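Local structure of BH0493 protein (Bacillus halodurans C-125, 2QEE) at residues K16-N21 / E397-V402. The protein binds zinc and, as a putative member of the amidohydrolase superfamily, probably acts as a uronate isomerase. Sequence-based numbering, arbitrary orientation.
Sequences KNAVNN and EIKRDV
Val-402 and Ala-18 meet where helix 8-21, near its C-terminal end, packs against the early turns of helix 395-414. From CB, the valine forks into two methyls with separate tasks. CG1, anti to its own backbone N (chi1 168°), reaches the backbone of the other helix, with its carbon 3.7 Å from Ala-18 O and 3.9 Å from Val-19 CA. CG2, beside the backbone N, turns to the side chains instead: it lies 3.9 Å from Val-19 CG2, and Ala-18 CB is slightly farther off. The two valine side chains cross at about a right angle, meeting methyl to methyl.

Ala-18 is the small residue at the middle of the contact. Its methyl points at the facing helix and touches Ile-398 CG2 at 3.9 Å, while Lys-399 brushes it with CG, the aliphatic part of an exposed chain. One CB is thus bordered by residues from successive turns, Ile-398 and Lys-399 on one and Val-402 on the next. The segment axes approach to 9.4 Å and run broadly the same way, crossing at -37°. The contact is van der Waals packing, methyls on methyls and on neighbouring backbone; Leu-379 of helix 363-388 touches both valines and extends the core.

On another side of helix 395-414, Arg-400 holds Asp-401 OD1 side-on through NE and NH2, both from one face of the carboxylate, with NE 3.2 Å from OD1. Tyr-383 of the same chain and Ser-89 of the second subunit hydrogen-bond the other carboxylate oxygen, OD2, so this polar side belongs to the subunit interface.

The arrangement is ordinary helix-to-helix packing, well away from the zinc site: it joins the first helix of the chain to the last, in the helical periphery of what is probably an amidohydrolase-type barrel.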
ATOM      1  N   LYS C  16       1.280  -6.211  27.044  1.00 13.18           N
ATOM      2  CA  LYS C  16       1.696  -4.819  27.288  1.00 14.95           C
ATOM      3  C   LYS C  16       2.782  -4.750  28.373  1.00 17.36           C
ATOM      4  O   LYS C  16       3.794  -4.035  28.214  1.00 16.68           O
ATOM      5  CB  LYS C  16       0.505  -3.964  27.656  1.00 15.90           C
ATOM      6  CG  LYS C  16      -0.362  -3.695  26.494  1.00 21.26           C
ATOM      7  CD  LYS C  16      -1.682  -3.090  26.980  1.00 17.77           C
ATOM      8  CE  LYS C  16      -2.706  -3.174  25.859  1.00 28.72           C
ATOM      9  NZ  LYS C  16      -3.997  -2.460  26.100  1.00 32.08           N
ATOM     10  N   ASN C  17       2.605  -5.491  29.464  1.00 17.00           N
ATOM     11  CA  ASN C  17       3.637  -5.498  30.489  1.00 18.76           C
ATOM     12  C   ASN C  17       4.969  -6.067  29.986  1.00 16.30           C
ATOM     13  O   ASN C  17       6.027  -5.478  30.288  1.00 18.38           O
ATOM     14  CB  ASN C  17       3.183  -6.302  31.720  1.00 20.11           C
ATOM     15  CG  ASN C  17       2.053  -5.638  32.484  1.00 23.05           C
ATOM     16  OD1 ASN C  17       1.367  -6.316  33.273  1.00 33.60           O
ATOM     17  ND2 ASN C  17       1.874  -4.326  32.322  1.00 25.25           N
ATOM     18  N   ALA C  18       4.953  -7.199  29.289  1.00 14.51           N
ATOM     19  CA  ALA C  18       6.163  -7.800  28.754  1.00 14.90           C
ATOM     20  C   ALA C  18       6.901  -6.795  27.818  1.00 15.13           C
ATOM     21  O   ALA C  18       8.146  -6.595  27.926  1.00 15.02           O
ATOM     22  CB  ALA C  18       5.823  -9.052  28.016  1.00 14.79           C
ATOM     23  N   VAL C  19       6.135  -6.150  26.925  1.00 14.73           N
ATOM     24  CA  VAL C  19       6.717  -5.195  25.945  1.00 13.41           C
ATOM     25  C   VAL C  19       7.317  -4.002  26.662  1.00 16.51           C
ATOM     26  O   VAL C  19       8.485  -3.626  26.419  1.00 15.39           O
ATOM     27  CB  VAL C  19       5.637  -4.762  24.946  1.00 12.09           C
ATOM     28  CG1 VAL C  19       6.162  -3.632  24.087  1.00 17.05           C
ATOM     29  CG2 VAL C  19       5.385  -5.918  23.961  1.00 13.13           C
ATOM     30  N   ASN C  20       6.576  -3.475  27.631  1.00 16.07           N
ATOM     31  CA  ASN C  20       7.053  -2.310  28.389  1.00 19.81           C
ATOM     32  C   ASN C  20       8.275  -2.628  29.206  1.00 19.22           C
ATOM     33  O   ASN C  20       9.187  -1.816  29.262  1.00 22.21           O
ATOM     34  CB  ASN C  20       5.947  -1.708  29.245  1.00 20.64           C
ATOM     35  CG  ASN C  20       4.889  -0.990  28.378  1.00 19.83           C
ATOM     36  OD1 ASN C  20       5.175  -0.629  27.232  1.00 20.88           O
ATOM     37  ND2 ASN C  20       3.687  -0.774  28.921  1.00 22.67           N
ATOM     38  N   ASN C  21       8.311  -3.809  29.809  1.00 16.63           N
ATOM     39  CA  ASN C  21       9.418  -4.213  30.660  1.00 17.13           C
ATOM     40  C   ASN C  21      10.675  -4.763  29.984  1.00 18.86           C
ATOM     41  O   ASN C  21      11.741  -4.868  30.628  1.00 17.88           O
ATOM     42  CB  ASN C  21       8.908  -5.268  31.660  1.00 16.19           C
ATOM     43  CG  ASN C  21       7.955  -4.688  32.649  1.00 22.44           C
ATOM     44  OD1 ASN C  21       8.010  -3.498  32.944  1.00 22.91           O
ATOM     45  ND2 ASN C  21       7.050  -5.524  33.175  1.00 22.99           N
ATOM     46  N   GLU C 397       6.487 -17.662  27.466  1.00 16.42           N
ATOM     47  CA  GLU C 397       6.681 -17.650  26.024  1.00 15.28           C
ATOM     48  C   GLU C 397       6.567 -16.259  25.439  1.00 15.47           C
ATOM     49  O   GLU C 397       7.364 -15.914  24.532  1.00 16.69           O
ATOM     50  CB  GLU C 397       5.723 -18.606  25.339  1.00 16.05           C
ATOM     51  CG  GLU C 397       6.080 -20.093  25.638  1.00 18.94           C
ATOM     52  CD  GLU C 397       4.910 -21.037  25.346  1.00 19.54           C
ATOM     53  OE1 GLU C 397       3.795 -20.528  25.183  1.00 18.89           O
ATOM     54  OE2 GLU C 397       5.146 -22.264  25.335  1.00 22.31           O
ATOM     55  N   ILE C 398       5.593 -15.480  25.915  1.00 13.92           N
ATOM     56  CA  ILE C 398       5.439 -14.076  25.441  1.00 13.87           C
ATOM     57  C   ILE C 398       6.750 -13.321  25.797  1.00 12.82           C
ATOM     58  O   ILE C 398       7.312 -12.603  24.956  1.00 13.52           O
ATOM     59  CB  ILE C 398       4.249 -13.401  26.122  1.00 14.65           C
ATOM     60  CG1 ILE C 398       2.962 -14.047  25.609  1.00 14.30           C
ATOM     61  CG2 ILE C 398       4.283 -11.858  25.869  1.00 15.50           C
ATOM     62  CD1 ILE C 398       1.728 -13.584  26.418  1.00 15.55           C
ATOM     63  N   LYS C 399       7.255 -13.539  27.013  1.00 14.09           N
ATOM     64  CA  LYS C 399       8.495 -12.815  27.449  1.00 15.75           C
ATOM     65  C   LYS C 399       9.675 -13.171  26.545  1.00 15.56           C
ATOM     66  O   LYS C 399      10.410 -12.279  26.117  1.00 16.42           O
ATOM     67  CB  LYS C 399       8.773 -13.139  28.921  1.00 16.12           C
ATOM     68  CG  LYS C 399       7.867 -12.317  29.807  1.00 19.63           C
ATOM     69  CD  LYS C 399       8.132 -12.673  31.273  1.00 23.54           C
ATOM     70  CE  LYS C 399       7.213 -11.875  32.194  1.00 31.69           C
ATOM     71  NZ  LYS C 399       7.707 -11.855  33.590  1.00 36.85           N
ATOM     72  N   ARG C 400       9.777 -14.449  26.169  1.00 14.98           N
ATOM     73  CA  ARG C 400      10.810 -14.935  25.282  1.00 15.95           C
ATOM     74  C   ARG C 400      10.691 -14.271  23.883  1.00 14.32           C
ATOM     75  O   ARG C 400      11.664 -13.775  23.290  1.00 15.31           O
ATOM     76  CB  ARG C 400      10.661 -16.447  25.158  1.00 14.90           C
ATOM     77  CG  ARG C 400      11.524 -17.030  24.128  1.00 14.19           C
ATOM     78  CD  ARG C 400      11.086 -18.419  23.740  1.00 18.89           C
ATOM     79  NE  ARG C 400       9.760 -18.364  23.094  1.00 18.26           N
ATOM     80  CZ  ARG C 400       9.010 -19.438  22.916  1.00 24.42           C
ATOM     81  NH1 ARG C 400       9.476 -20.627  23.322  1.00 20.49           N
ATOM     82  NH2 ARG C 400       7.818 -19.327  22.334  1.00 22.08           N
ATOM     83  N   ASP C 401       9.489 -14.296  23.317  1.00 13.70           N
ATOM     84  CA  ASP C 401       9.276 -13.749  21.970  1.00 14.30           C
ATOM     85  C   ASP C 401       9.580 -12.241  21.986  1.00 12.62           C
ATOM     86  O   ASP C 401      10.146 -11.730  20.998  1.00 12.35           O
ATOM     87  CB  ASP C 401       7.801 -13.928  21.532  1.00 13.52           C
ATOM     88  CG  ASP C 401       7.358 -15.404  21.371  1.00 16.99           C
ATOM     89  OD1 ASP C 401       8.160 -16.316  21.175  1.00 15.63           O
ATOM     90  OD2 ASP C 401       6.129 -15.607  21.528  1.00 16.37           O
ATOM     91  N   VAL C 402       9.137 -11.536  23.031  1.00 13.32           N
ATOM     92  CA  VAL C 402       9.330 -10.106  23.145  1.00 14.40           C
ATOM     93  C   VAL C 402      10.836  -9.800  23.235  1.00 15.64           C
ATOM     94  O   VAL C 402      11.345  -8.876  22.593  1.00 15.28           O
ATOM     95  CB  VAL C 402       8.514  -9.489  24.316  1.00 14.39           C
ATOM     96  CG1 VAL C 402       8.951  -8.048  24.611  1.00 13.74           C
ATOM     97  CG2 VAL C 402       7.004  -9.507  23.959  1.00 12.84           C
TER